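PDB 6YP4: adenylate cyclase from Hippeastrum hybrid cultivar, which shows dominant triphosphatase activity despite being named an adenylyl cyclase, and binds a GTP analogue together with magnesium. Local coordinates for residues 4-9 / 75-80; 27-32 / 136-141; 62-67 / 84-89. One frame throughout, in Å; residues are numbered along the deposited sequence. Where two conformers were deposited one is given.

All three interactions join antiparallel strands of one curled sheet, and in each, backbone pairing is accompanied by a basic side chain that reaches the same bound GCP (chain B). Interaction 1 is buried: all six of its touching residues are enclosed, and its strand 2-9 brings E4 and K6 to the pocket. Interactions 2 and 3 are only partly buried and also meet the second subunit. Interactions 1 and 3 share strand 76-86, on opposite sides of the chain's centre. Interaction 2 lies on other strands, about 18 Å, centre to centre, from each of them. What differs is the packing: I5 on V76 beside a glycine in 4-9 / 75-80, a beta bulge and two nucleotides in 27-32 / 136-141, C62, I86 and P88 with a bridging water in 62-67 / 84-89.

Interaction 1: residues 4-9 / 75-80. With GCP (phosphomethylphosphonic acid guanylate ester), chain B; EDO (1,2-ethanediol), chain H.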
loop_
_atom_site.group_PDB
_atom_site.type_symbol
_atom_site.label_atom_id
_atom_site.label_comp_id
_atom_site.label_asym_id
_atom_site.label_seq_id
_atom_site.Cartn_x
_atom_site.Cartn_y
_atom_site.Cartn_z
ATOM N N GLU A 4 1.978 -4.002 13.952
ATOM C CA GLU A 4 0.856 -3.091 13.771
ATOM C C GLU A 4 0.297 -2.675 15.124
ATOM O O GLU A 4 0.346 -3.425 16.110
ATOM C CB GLU A 4 -0.276 -3.705 12.917
ATOM C CG GLU A 4 -0.197 -3.339 11.433
ATOM C CD GLU A 4 -1.515 -3.465 10.687
ATOM O OE1 GLU A 4 -1.979 -4.606 10.486
ATOM O OE2 GLU A 4 -2.079 -2.423 10.282
ATOM N N ILE A 5 -0.208 -1.456 15.167
ATOM C CA ILE A 5 -1.033 -0.980 16.270
ATOM C C ILE A 5 -2.466 -1.356 15.923
ATOM O O ILE A 5 -2.866 -1.259 14.758
ATOM C CB ILE A 5 -0.873 0.543 16.460
ATOM C CG1 ILE A 5 0.608 0.913 16.630
ATOM C CG2 ILE A 5 -1.707 1.045 17.616
ATOM C CD1 ILE A 5 1.270 0.210 17.754
ATOM N N LYS A 6 -3.244 -1.825 16.901
ATOM C CA LYS A 6 -4.611 -2.266 16.623
ATOM C C LYS A 6 -5.523 -1.816 17.757
ATOM O O LYS A 6 -5.421 -2.324 18.879
ATOM C CB LYS A 6 -4.677 -3.783 16.428
ATOM C CG LYS A 6 -3.990 -4.273 15.158
ATOM C CD LYS A 6 -4.232 -5.750 14.910
ATOM C CE LYS A 6 -3.589 -6.208 13.613
ATOM N NZ LYS A 6 -3.858 -7.654 13.375
ATOM N N LEU A 7 -6.411 -0.869 17.461
ATOM C CA LEU A 7 -7.363 -0.323 18.423
ATOM C C LEU A 7 -8.781 -0.631 17.962
ATOM O O LEU A 7 -9.073 -0.588 16.766
ATOM C CB LEU A 7 -7.193 1.185 18.561
ATOM C CG LEU A 7 -5.761 1.714 18.672
ATOM C CD1 LEU A 7 -5.764 3.230 18.551
ATOM C CD2 LEU A 7 -5.121 1.290 19.993
ATOM N N ARG A 8 -9.672 -0.933 18.901
ATOM C CA ARG A 8 -11.050 -1.260 18.557
ATOM C C ARG A 8 -11.962 -0.086 18.903
ATOM O O ARG A 8 -11.845 0.492 19.983
ATOM C CB ARG A 8 -11.498 -2.528 19.288
ATOM C CG ARG A 8 -12.923 -2.959 18.971
ATOM C CD ARG A 8 -13.271 -4.258 19.680
ATOM N NE ARG A 8 -14.651 -4.647 19.420
ATOM C CZ ARG A 8 -15.317 -5.551 20.131
ATOM N NH1 ARG A 8 -14.731 -6.171 21.156
ATOM N NH2 ARG A 8 -16.574 -5.832 19.819
ATOM N N LEU A 9 -12.878 0.274 17.967
ATOM C CA LEU A 9 -13.909 1.255 18.288
ATOM C C LEU A 9 -15.188 0.553 18.763
ATOM O O LEU A 9 -15.552 -0.507 18.232
ATOM C CB LEU A 9 -14.229 2.131 17.080
ATOM C CG LEU A 9 -12.996 2.601 16.304
ATOM C CD1 LEU A 9 -13.417 3.465 15.155
ATOM C CD2 LEU A 9 -12.095 3.386 17.221
ATOM N N GLY A 75 -2.232 -3.341 22.703
ATOM C CA GLY A 75 -2.496 -2.688 21.439
ATOM C C GLY A 75 -1.462 -2.922 20.357
ATOM O O GLY A 75 -1.625 -2.404 19.241
ATOM N N VAL A 76 -0.414 -3.688 20.628
ATOM C CA VAL A 76 0.671 -3.884 19.675
ATOM C C VAL A 76 0.625 -5.315 19.165
ATOM O O VAL A 76 0.543 -6.262 19.956
ATOM C CB VAL A 76 2.031 -3.553 20.309
ATOM C CG1 VAL A 76 3.161 -3.861 19.330
ATOM C CG2 VAL A 76 2.045 -2.086 20.708
ATOM N N SER A 77 0.659 -5.469 17.844
ATOM C CA SER A 77 0.628 -6.770 17.191
ATOM C C SER A 77 1.978 -7.071 16.545
ATOM O O SER A 77 2.594 -6.188 15.945
ATOM C CB SER A 77 -0.481 -6.809 16.131
ATOM O OG SER A 77 -0.554 -8.081 15.514
ATOM N N HIS A 78 2.446 -8.312 16.702
ATOM C CA HIS A 78 3.559 -8.869 15.940
ATOM C C HIS A 78 3.084 -10.166 15.297
ATOM O O HIS A 78 2.453 -10.989 15.966
ATOM C CB HIS A 78 4.788 -9.191 16.812
ATOM C CG HIS A 78 5.318 -8.038 17.610
ATOM N ND1 HIS A 78 4.730 -7.603 18.780
ATOM C CD2 HIS A 78 6.416 -7.267 17.435
ATOM C CE1 HIS A 78 5.427 -6.596 19.274
ATOM N NE2 HIS A 78 6.456 -6.373 18.476
ATOM N N VAL A 79 3.378 -10.368 14.011
ATOM C CA VAL A 79 2.992 -11.622 13.364
ATOM C C VAL A 79 3.960 -11.916 12.218
ATOM O O VAL A 79 4.450 -11.002 11.550
ATOM C CB VAL A 79 1.512 -11.586 12.898
ATOM C CG1 VAL A 79 1.305 -10.636 11.722
ATOM C CG2 VAL A 79 1.007 -12.991 12.560
ATOM N N GLU A 80 4.256 -13.203 12.019
ATOM C CA GLU A 80 5.032 -13.671 10.876
ATOM C C GLU A 80 4.091 -13.892 9.701
ATOM O O GLU A 80 3.140 -14.673 9.804
ATOM C CB GLU A 80 5.763 -14.971 11.201
ATOM C CG GLU A 80 6.849 -14.855 12.232
ATOM C CD GLU A 80 7.313 -16.217 12.709
ATOM O OE1 GLU A 80 7.274 -16.470 13.935
ATOM O OE2 GLU A 80 7.694 -17.043 11.850
HETATM P PG GCP B . -5.646 -7.219 10.082
HETATM O O1G GCP B . -5.784 -6.521 11.402
HETATM O O2G GCP B . -6.941 -7.140 9.303
HETATM O O3G GCP B . -5.264 -8.661 10.310
HETATM C C3B GCP B . -4.332 -6.376 9.134
HETATM P PB GCP B . -4.095 -7.279 7.532
HETATM O O1B GCP B . -4.180 -8.768 7.697
HETATM O O2B GCP B . -5.055 -6.773 6.483
HETATM O O3A GCP B . -2.565 -6.906 7.060
HETATM P PA GCP B . -2.090 -7.249 5.524
HETATM O O1A GCP B . -0.686 -7.819 5.621
HETATM O O2A GCP B . -3.036 -8.295 4.973
HETATM O "O5'" GCP B . -2.167 -5.858 4.570
HETATM C "C5'" GCP B . -2.355 -4.602 5.209
HETATM C "C4'" GCP B . -1.097 -4.207 6.093
HETATM O "O4'" GCP B . 0.274 -4.431 5.384
HETATM C "C3'" GCP B . -1.141 -2.954 6.343
HETATM O "O3'" GCP B . -0.794 -2.714 7.730
HETATM C "C2'" GCP B . -0.109 -2.190 5.266
HETATM O "O2'" GCP B . 0.645 -1.085 5.891
HETATM C "C1'" GCP B . 0.662 -3.060 4.735
HETATM N N9 GCP B . 0.440 -3.093 3.235
HETATM C C8 GCP B . -0.387 -3.992 2.690
HETATM N N7 GCP B . -0.407 -3.814 1.356
HETATM C C5 GCP B . 0.415 -2.791 1.073
HETATM C C6 GCP B . 0.771 -2.186 -0.130
HETATM O O6 GCP B . 0.312 -2.578 -1.151
HETATM N N1 GCP B . 1.628 -1.165 -0.135
HETATM C C2 GCP B . 2.154 -0.716 1.037
HETATM N N2 GCP B . 3.081 0.407 0.909
HETATM N N3 GCP B . 1.806 -1.305 2.213
HETATM C C4 GCP B . 0.937 -2.344 2.229
HETATM C C1 EDO H . -14.632 -2.338 23.142
HETATM O O1 EDO H . -15.678 -2.633 22.204
HETATM C C2 EDO H . -13.518 -1.593 22.429
HETATM O O2 EDO H . -13.982 -0.297 22.032
#
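E4 and S77 form the tight end of this antiparallel pairing, bonded twice through the backbone: S77 N lies 2.7 Å from E4 O, nearly in line with the carbonyl, and E4 N lies 3.0 Å from S77 O. A third bond, K6 N to G75 O at 2.9 Å, joins the first strand to the turn residue just before strand 76-86. G75 has a phi of 83°, at which a CB would be pressed against the preceding carbonyl O. On the face of I5 and V76, I5 CD1 meets V76 CG2 at 3.8 Å. On the other face the extended K6 chain passes S77, and its NZ makes a weak hydrogen bond of 3.0 Å to O1G of GCP (chain B). E4 and K6 belong to the ExExK signature of CYTH proteins, and both line the nucleotide pocket. The pairing spans only E4 to K6 against S77 to G75, the short axes splayed at 131°; beyond it R8 and L9 run on past one end and H78 to E80 past the other. R8, H78 and E80 are partly exposed, and an ethanediol O1 sits 3.5 Å above the R8 guanidinium. Helix 170-183 covers the apolar face, with K174 on I5 and P170 on V76, while strand 158-166 pairs with 2-9, I5 bonding to C165.

Interaction 2: residues 27-32 / 136-141; sequences LKTHLQ and VRAVYR. With GCP (phosphomethylphosphonic acid guanylate ester), chain C; GCP (phosphomethylphosphonic acid guanylate ester), chain B.
L27 and K28 both face V139 in a classic beta bulge, L27 N reaching V139 O at 2.8 Å and V139 N reaching K28 O at 2.7 Å, while the segment axes run nearly antiparallel (168°), with H30 and R137 bonded in both directions. K28 and V139 lie side by side and point the same way, K28 CG at 3.8 Å from V139 CG2. The K28 chain is extended beyond CG, and its NZ donates to O6 of GCP (chain C) at 3.1 Å; this nucleotide is also gripped by R137 and K67 of the second subunit, so K28 reaches across the dimer. R137 bends at chi3 (-60°), and its NH1 and NH2 both donate to O2B of GCP (chain B), at 3.0 and 3.2 Å. Q32 OE1 sits 3.9 Å above the centre of that guanidinium, the two planes being 62° apart; D151 takes R137 NE in a salt bridge, and N135 bonds Q32 OE1. On the opposite face T29 CG2 meets V136 CG1 at 3.8 Å. R141 forms a salt bridge with E83 of the second subunit. Strand 147-155 pairs with the far edge of 136-141, strand 49-56 borders 26-39, and helix 12-22 packs on Y140.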
loop_
_atom_site.group_PDB
_atom_site.type_symbol
_atom_site.label_atom_id
_atom_site.label_comp_id
_atom_site.label_asym_id
_atom_site.label_seq_id
_atom_site.Cartn_x
_atom_site.Cartn_y
_atom_site.Cartn_z
ATOM N N LEU A 27 -7.239 8.338 1.362
ATOM C CA LEU A 27 -6.571 7.851 0.164
ATOM C C LEU A 27 -7.441 6.926 -0.672
ATOM O O LEU A 27 -7.474 7.063 -1.893
ATOM C CB LEU A 27 -5.283 7.106 0.541
ATOM C CG LEU A 27 -4.504 6.468 -0.614
ATOM C CD1 LEU A 27 -4.026 7.549 -1.572
ATOM C CD2 LEU A 27 -3.326 5.648 -0.133
ATOM N N LYS A 28 -8.150 5.974 -0.060
ATOM C CA LYS A 28 -8.966 5.044 -0.829
ATOM C C LYS A 28 -9.861 4.269 0.132
ATOM O O LYS A 28 -9.576 4.178 1.327
ATOM C CB LYS A 28 -8.106 4.067 -1.652
ATOM C CG LYS A 28 -7.170 3.219 -0.793
ATOM C CD LYS A 28 -6.172 2.426 -1.639
ATOM C CE LYS A 28 -5.268 1.573 -0.767
ATOM N NZ LYS A 28 -4.576 0.480 -1.530
ATOM N N THR A 29 -10.934 3.697 -0.411
ATOM C CA THR A 29 -11.807 2.785 0.333
ATOM C C THR A 29 -12.147 1.618 -0.586
ATOM O O THR A 29 -12.543 1.840 -1.733
ATOM C CB THR A 29 -13.094 3.488 0.795
ATOM O OG1 THR A 29 -12.743 4.606 1.617
ATOM C CG2 THR A 29 -14.073 2.504 1.576
ATOM N N HIS A 30 -11.987 0.385 -0.088
ATOM C CA HIS A 30 -12.260 -0.810 -0.869
ATOM C C HIS A 30 -12.956 -1.877 -0.029
ATOM O O HIS A 30 -12.802 -1.936 1.192
ATOM C CB HIS A 30 -10.976 -1.386 -1.458
ATOM C CG HIS A 30 -10.397 -0.524 -2.538
ATOM N ND1 HIS A 30 -10.814 -0.596 -3.849
ATOM C CD2 HIS A 30 -9.496 0.485 -2.483
ATOM C CE1 HIS A 30 -10.161 0.306 -4.564
ATOM N NE2 HIS A 30 -9.348 0.966 -3.761
ATOM N N LEU A 31 -13.666 -2.750 -0.741
ATOM C CA LEU A 31 -14.379 -3.898 -0.193
ATOM C C LEU A 31 -13.510 -5.149 -0.302
ATOM O O LEU A 31 -12.942 -5.420 -1.362
ATOM C CB LEU A 31 -15.691 -4.088 -0.958
ATOM C CG LEU A 31 -16.494 -5.331 -0.621
ATOM C CD1 LEU A 31 -16.929 -5.217 0.820
ATOM C CD2 LEU A 31 -17.693 -5.434 -1.537
ATOM N N GLN A 32 -13.384 -5.890 0.797
ATOM C CA GLN A 32 -12.622 -7.135 0.847
ATOM C C GLN A 32 -13.541 -8.283 1.243
ATOM O O GLN A 32 -14.375 -8.130 2.143
ATOM C CB GLN A 32 -11.472 -7.048 1.867
ATOM C CG GLN A 32 -10.737 -5.682 1.893
ATOM C CD GLN A 32 -9.618 -5.620 2.919
ATOM O OE1 GLN A 32 -9.825 -5.935 4.083
ATOM N NE2 GLN A 32 -8.391 -5.224 2.472
ATOM N N VAL A 136 -14.929 -3.704 4.958
ATOM C CA VAL A 136 -14.760 -2.430 4.267
ATOM C C VAL A 136 -13.588 -1.703 4.909
ATOM O O VAL A 136 -13.599 -1.444 6.114
ATOM C CB VAL A 136 -16.032 -1.576 4.326
ATOM C CG1 VAL A 136 -15.800 -0.238 3.586
ATOM C CG2 VAL A 136 -17.188 -2.317 3.700
ATOM N N ARG A 137 -12.577 -1.363 4.109
ATOM C CA ARG A 137 -11.359 -0.753 4.624
ATOM C C ARG A 137 -11.156 0.597 3.959
ATOM O O ARG A 137 -11.043 0.672 2.730
ATOM C CB ARG A 137 -10.137 -1.653 4.391
ATOM C CG ARG A 137 -8.788 -0.943 4.589
ATOM C CD ARG A 137 -7.672 -1.961 4.737
ATOM N NE ARG A 137 -7.870 -2.850 5.890
ATOM C CZ ARG A 137 -7.148 -3.949 6.118
ATOM N NH1 ARG A 137 -6.187 -4.308 5.277
ATOM N NH2 ARG A 137 -7.382 -4.701 7.183
ATOM N N ALA A 138 -11.095 1.645 4.779
ATOM C CA ALA A 138 -10.793 3.004 4.362
ATOM C C ALA A 138 -9.363 3.315 4.777
ATOM O O ALA A 138 -8.995 3.093 5.935
ATOM C CB ALA A 138 -11.785 3.991 5.001
ATOM N N VAL A 139 -8.550 3.790 3.828
ATOM C CA VAL A 139 -7.113 3.974 4.027
ATOM C C VAL A 139 -6.802 5.460 4.041
ATOM O O VAL A 139 -7.321 6.218 3.215
ATOM C CB VAL A 139 -6.280 3.276 2.931
ATOM C CG1 VAL A 139 -4.777 3.325 3.257
ATOM C CG2 VAL A 139 -6.750 1.854 2.727
ATOM N N TYR A 140 -5.911 5.864 4.954
ATOM C CA TYR A 140 -5.543 7.257 5.173
ATOM C C TYR A 140 -4.029 7.369 5.265
ATOM O O TYR A 140 -3.380 6.540 5.911
ATOM C CB TYR A 140 -6.189 7.806 6.475
ATOM C CG TYR A 140 -7.689 7.634 6.497
ATOM C CD1 TYR A 140 -8.277 6.460 6.961
ATOM C CD2 TYR A 140 -8.518 8.632 5.995
ATOM C CE1 TYR A 140 -9.650 6.302 6.945
ATOM C CE2 TYR A 140 -9.880 8.482 5.961
ATOM C CZ TYR A 140 -10.444 7.325 6.457
ATOM O OH TYR A 140 -11.801 7.189 6.403
ATOM N N ARG A 141 -3.465 8.400 4.626
ATOM C CA ARG A 141 -2.073 8.794 4.849
ATOM C C ARG A 141 -2.064 9.961 5.836
ATOM O O ARG A 141 -2.535 11.060 5.513
ATOM C CB ARG A 141 -1.382 9.173 3.540
ATOM C CG ARG A 141 0.035 9.646 3.755
ATOM C CD ARG A 141 0.810 9.825 2.427
ATOM N NE ARG A 141 0.920 8.590 1.657
ATOM C CZ ARG A 141 0.226 8.348 0.548
ATOM N NH1 ARG A 141 -0.611 9.262 0.088
ATOM N NH2 ARG A 141 0.368 7.202 -0.103
HETATM P PG GCP C . 8.499 8.401 -6.545
HETATM O O1G GCP C . 9.957 8.250 -6.228
HETATM O O2G GCP C . 8.149 7.640 -7.805
HETATM O O3G GCP C . 8.167 9.863 -6.711
HETATM C C3B GCP C . 7.545 7.707 -5.150
HETATM P PB GCP C . 5.740 7.960 -5.491
HETATM O O1B GCP C . 5.458 9.298 -6.112
HETATM O O2B GCP C . 5.187 6.828 -6.320
HETATM O O3A GCP C . 5.022 7.924 -4.013
HETATM P PA GCP C . 3.387 7.786 -3.915
HETATM O O1A GCP C . 2.934 8.750 -2.833
HETATM O O2A GCP C . 2.811 8.201 -5.253
HETATM O "O5'" GCP C . 2.960 6.186 -3.588
HETATM C "C5'" GCP C . 3.977 5.274 -3.198
HETATM C "C4'" GCP C . 4.578 5.649 -1.776
HETATM O "O4'" GCP C . 3.501 5.995 -0.702
HETATM C "C3'" GCP C . 5.202 4.636 -1.308
HETATM O "O3'" GCP C . 6.454 5.058 -0.712
HETATM C "C2'" GCP C . 4.179 3.876 -0.219
HETATM O "O2'" GCP C . 4.892 3.378 0.974
HETATM C "C1'" GCP C . 3.226 4.670 0.085
HETATM N N9 GCP C . 1.900 4.063 -0.333
HETATM C C8 GCP C . 1.342 4.388 -1.505
HETATM N N7 GCP C . 0.181 3.720 -1.636
HETATM C C5 GCP C . 0.020 2.971 -0.534
HETATM C C6 GCP C . -0.989 2.095 -0.140
HETATM O O6 GCP C . -1.924 1.910 -0.847
HETATM N N1 GCP C . -0.906 1.464 1.031
HETATM C C2 GCP C . 0.167 1.677 1.841
HETATM N N2 GCP C . 0.150 0.931 3.097
HETATM N N3 GCP C . 1.154 2.531 1.457
HETATM C C4 GCP C . 1.078 3.178 0.270
HETATM P PG GCP B . -5.646 -7.219 10.082
HETATM O O1G GCP B . -5.784 -6.521 11.402
HETATM O O2G GCP B . -6.941 -7.140 9.303
HETATM O O3G GCP B . -5.264 -8.661 10.310
HETATM C C3B GCP B . -4.332 -6.376 9.134
HETATM P PB GCP B . -4.095 -7.279 7.532
HETATM O O1B GCP B . -4.180 -8.768 7.697
HETATM O O2B GCP B . -5.055 -6.773 6.483
HETATM O O3A GCP B . -2.565 -6.906 7.060
HETATM P PA GCP B . -2.090 -7.249 5.524
HETATM O O1A GCP B . -0.686 -7.819 5.621
HETATM O O2A GCP B . -3.036 -8.295 4.973
HETATM O "O5'" GCP B . -2.167 -5.858 4.570
HETATM C "C5'" GCP B . -2.355 -4.602 5.209
HETATM C "C4'" GCP B . -1.097 -4.207 6.093
HETATM O "O4'" GCP B . 0.274 -4.431 5.384
HETATM C "C3'" GCP B . -1.141 -2.954 6.343
HETATM O "O3'" GCP B . -0.794 -2.714 7.730
HETATM C "C2'" GCP B . -0.109 -2.190 5.266
HETATM O "O2'" GCP B . 0.645 -1.085 5.891
HETATM C "C1'" GCP B . 0.662 -3.060 4.735
HETATM N N9 GCP B . 0.440 -3.093 3.235
HETATM C C8 GCP B . -0.387 -3.992 2.690
HETATM N N7 GCP B . -0.407 -3.814 1.356
HETATM C C5 GCP B . 0.415 -2.791 1.073
HETATM C C6 GCP B . 0.771 -2.186 -0.130
HETATM O O6 GCP B . 0.312 -2.578 -1.151
HETATM N N1 GCP B . 1.628 -1.165 -0.135
HETATM C C2 GCP B . 2.154 -0.716 1.037
HETATM N N2 GCP B . 3.081 0.407 0.909
HETATM N N3 GCP B . 1.806 -1.305 2.213
HETATM C C4 GCP B . 0.937 -2.344 2.229
#

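Interaction 3: residues 62-67 / 84-89. With GCP (phosphomethylphosphonic acid guanylate ester), chain B.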
loop_
_atom_site.group_PDB
_atom_site.type_symbol
_atom_site.label_atom_id
_atom_site.label_comp_id
_atom_site.label_asym_id
_atom_site.label_seq_id
_atom_site.Cartn_x
_atom_site.Cartn_y
_atom_site.Cartn_z
ATOM N N CYS A 62 -6.557 -10.002 -5.986
ATOM C CA CYS A 62 -6.544 -11.187 -5.124
ATOM C C CYS A 62 -5.193 -11.306 -4.438
ATOM O O CYS A 62 -4.147 -11.180 -5.092
ATOM C CB CYS A 62 -6.833 -12.471 -5.930
ATOM S SG CYS A 62 -7.074 -13.988 -4.906
ATOM N N VAL A 63 -5.201 -11.567 -3.133
ATOM C CA VAL A 63 -3.970 -11.674 -2.353
ATOM C C VAL A 63 -3.988 -12.968 -1.548
ATOM O O VAL A 63 -4.947 -13.233 -0.808
ATOM C CB VAL A 63 -3.773 -10.462 -1.416
ATOM C CG1 VAL A 63 -2.468 -10.619 -0.611
ATOM C CG2 VAL A 63 -3.756 -9.131 -2.213
ATOM N N LEU A 64 -2.920 -13.759 -1.667
ATOM C CA LEU A 64 -2.743 -14.990 -0.897
ATOM C C LEU A 64 -1.778 -14.742 0.250
ATOM O O LEU A 64 -0.759 -14.074 0.064
ATOM C CB LEU A 64 -2.219 -16.120 -1.796
ATOM C CG LEU A 64 -1.777 -17.457 -1.210
ATOM C CD1 LEU A 64 -3.016 -18.259 -0.778
ATOM C CD2 LEU A 64 -0.995 -18.236 -2.256
ATOM N N SER A 65 -2.091 -15.269 1.440
ATOM C CA SER A 65 -1.204 -15.014 2.572
ATOM C C SER A 65 -1.165 -16.182 3.545
ATOM O O SER A 65 -2.179 -16.846 3.790
ATOM C CB SER A 65 -1.608 -13.752 3.345
ATOM O OG SER A 65 -2.920 -13.841 3.853
ATOM N N LEU A 66 0.013 -16.407 4.119
ATOM C CA LEU A 66 0.174 -17.310 5.251
ATOM C C LEU A 66 0.632 -16.480 6.440
ATOM O O LEU A 66 1.632 -15.766 6.348
ATOM C CB LEU A 66 1.171 -18.427 4.931
ATOM C CG LEU A 66 1.481 -19.408 6.068
ATOM C CD1 LEU A 66 0.226 -20.215 6.422
ATOM C CD2 LEU A 66 2.598 -20.330 5.652
ATOM N N LYS A 67 -0.118 -16.531 7.536
ATOM C CA LYS A 67 0.227 -15.790 8.746
ATOM C C LYS A 67 0.389 -16.763 9.906
ATOM O O LYS A 67 -0.475 -17.618 10.124
ATOM C CB LYS A 67 -0.837 -14.761 9.086
ATOM C CG LYS A 67 -0.812 -13.526 8.236
ATOM C CD LYS A 67 -2.126 -12.803 8.375
ATOM C CE LYS A 67 -1.972 -11.311 8.194
ATOM N NZ LYS A 67 -2.539 -10.609 9.371
ATOM N N GLU A 84 1.329 -12.495 -1.199
ATOM C CA GLU A 84 1.636 -12.205 -2.594
ATOM C C GLU A 84 0.330 -12.120 -3.358
ATOM O O GLU A 84 -0.618 -12.869 -3.072
ATOM C CB GLU A 84 2.542 -13.284 -3.217
ATOM C CG GLU A 84 3.164 -12.827 -4.543
ATOM C CD GLU A 84 4.108 -13.825 -5.165
ATOM O OE1 GLU A 84 4.001 -15.035 -4.900
ATOM O OE2 GLU A 84 5.011 -13.363 -5.881
ATOM N N GLU A 85 0.273 -11.180 -4.294
ATOM C CA GLU A 85 -0.886 -11.075 -5.164
ATOM C C GLU A 85 -0.896 -12.228 -6.153
ATOM O O GLU A 85 0.156 -12.663 -6.631
ATOM C CB GLU A 85 -0.891 -9.741 -5.911
ATOM C CG GLU A 85 -1.299 -8.562 -5.045
ATOM C CD GLU A 85 -1.608 -7.310 -5.850
ATOM O OE1 GLU A 85 -1.940 -6.279 -5.224
ATOM O OE2 GLU A 85 -1.509 -7.346 -7.100
ATOM N N ILE A 86 -2.100 -12.746 -6.436
ATOM C CA ILE A 86 -2.276 -13.841 -7.389
ATOM C C ILE A 86 -3.409 -13.503 -8.358
ATOM O O ILE A 86 -4.155 -12.542 -8.175
ATOM C CB ILE A 86 -2.550 -15.196 -6.692
ATOM C CG1 ILE A 86 -3.877 -15.165 -5.932
ATOM C CG2 ILE A 86 -1.418 -15.569 -5.758
ATOM C CD1 ILE A 86 -4.396 -16.541 -5.583
ATOM N N ASP A 87 -3.510 -14.301 -9.416
ATOM C CA ASP A 87 -4.551 -14.105 -10.427
ATOM C C ASP A 87 -5.909 -14.396 -9.761
ATOM O O ASP A 87 -6.095 -15.498 -9.247
ATOM C CB ASP A 87 -4.255 -15.030 -11.607
ATOM C CG ASP A 87 -5.314 -15.002 -12.697
ATOM O OD1 ASP A 87 -6.448 -14.517 -12.491
ATOM O OD2 ASP A 87 -4.977 -15.483 -13.790
ATOM N N PRO A 88 -6.833 -13.427 -9.718
ATOM C CA PRO A 88 -8.122 -13.709 -9.038
ATOM C C PRO A 88 -8.826 -14.908 -9.601
ATOM O O PRO A 88 -9.552 -15.588 -8.858
ATOM C CB PRO A 88 -8.943 -12.431 -9.267
ATOM C CG PRO A 88 -7.891 -11.355 -9.573
ATOM C CD PRO A 88 -6.788 -12.084 -10.301
ATOM N N GLN A 89 -8.626 -15.208 -10.887
ATOM C CA GLN A 89 -9.276 -16.385 -11.444
ATOM C C GLN A 89 -8.797 -17.642 -10.740
ATOM O O GLN A 89 -9.594 -18.550 -10.478
ATOM C CB GLN A 89 -9.036 -16.477 -12.951
ATOM C CG GLN A 89 -9.710 -15.363 -13.764
ATOM C CD GLN A 89 -11.144 -15.065 -13.293
ATOM O OE1 GLN A 89 -11.524 -13.905 -13.106
ATOM N NE2 GLN A 89 -11.950 -16.115 -13.133
HETATM P PG GCP B . -5.646 -7.219 10.082
HETATM O O1G GCP B . -5.784 -6.521 11.402
HETATM O O2G GCP B . -6.941 -7.140 9.303
HETATM O O3G GCP B . -5.264 -8.661 10.310
HETATM C C3B GCP B . -4.332 -6.376 9.134
HETATM P PB GCP B . -4.095 -7.279 7.532
HETATM O O1B GCP B . -4.180 -8.768 7.697
HETATM O O2B GCP B . -5.055 -6.773 6.483
HETATM O O3A GCP B . -2.565 -6.906 7.060
HETATM P PA GCP B . -2.090 -7.249 5.524
HETATM O O1A GCP B . -0.686 -7.819 5.621
HETATM O O2A GCP B . -3.036 -8.295 4.973
HETATM O "O5'" GCP B . -2.167 -5.858 4.570
HETATM C "C5'" GCP B . -2.355 -4.602 5.209
HETATM C "C4'" GCP B . -1.097 -4.207 6.093
HETATM O "O4'" GCP B . 0.274 -4.431 5.384
HETATM C "C3'" GCP B . -1.141 -2.954 6.343
HETATM O "O3'" GCP B . -0.794 -2.714 7.730
HETATM C "C2'" GCP B . -0.109 -2.190 5.266
HETATM O "O2'" GCP B . 0.645 -1.085 5.891
HETATM C "C1'" GCP B . 0.662 -3.060 4.735
HETATM N N9 GCP B . 0.440 -3.093 3.235
HETATM C C8 GCP B . -0.387 -3.992 2.690
HETATM N N7 GCP B . -0.407 -3.814 1.356
HETATM C C5 GCP B . 0.415 -2.791 1.073
HETATM C C6 GCP B . 0.771 -2.186 -0.130
HETATM O O6 GCP B . 0.312 -2.578 -1.151
HETATM N N1 GCP B . 1.628 -1.165 -0.135
HETATM C C2 GCP B . 2.154 -0.716 1.037
HETATM N N2 GCP B . 3.081 0.407 0.909
HETATM N N3 GCP B . 1.806 -1.305 2.213
HETATM C C4 GCP B . 0.937 -2.344 2.229
HETATM O O HOH W 1 -4.623 -9.817 -8.075
#
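C62 and I86 pack side chain to side chain: SG, anti to the backbone N (chi1 -172°), lies 3.6 Å from I86 CG1. I86 spreads its branches over two partners, since CG1 and CD1 both touch this sulphur while CG2 turns to L64 CB at 4.1 Å. An alanine at I86 would probably leave the C62 sulphur without its neighbour and open a gap beside L64. The C62 CB also meets the ring of P88, 3.9 Å from its CB. On the opposite face V63 and E85 cross obliquely, V63 CG2 touching E85 CG at 3.8 Å, and the E85 carboxylate goes on to H30 of the second subunit. These residues belong to the beta hairpin of strands 61-73 and 76-86, part of the curled antiparallel sheet that forms the CYTH tunnel; further along the first strand, K67 NZ donates to O1B of GCP (chain B) at 3.0 Å. Backbone bonds pair L64 with E84 in both directions. I86 N reaches C62 O at 2.9 Å from 38° above the carbonyl plane, and a water accepts from C62 N and donates to I86 O. Just beyond, helix 88-96 begins, and its N-cap residue D87 accepts from Q89 N through OD1 at 2.8 Å.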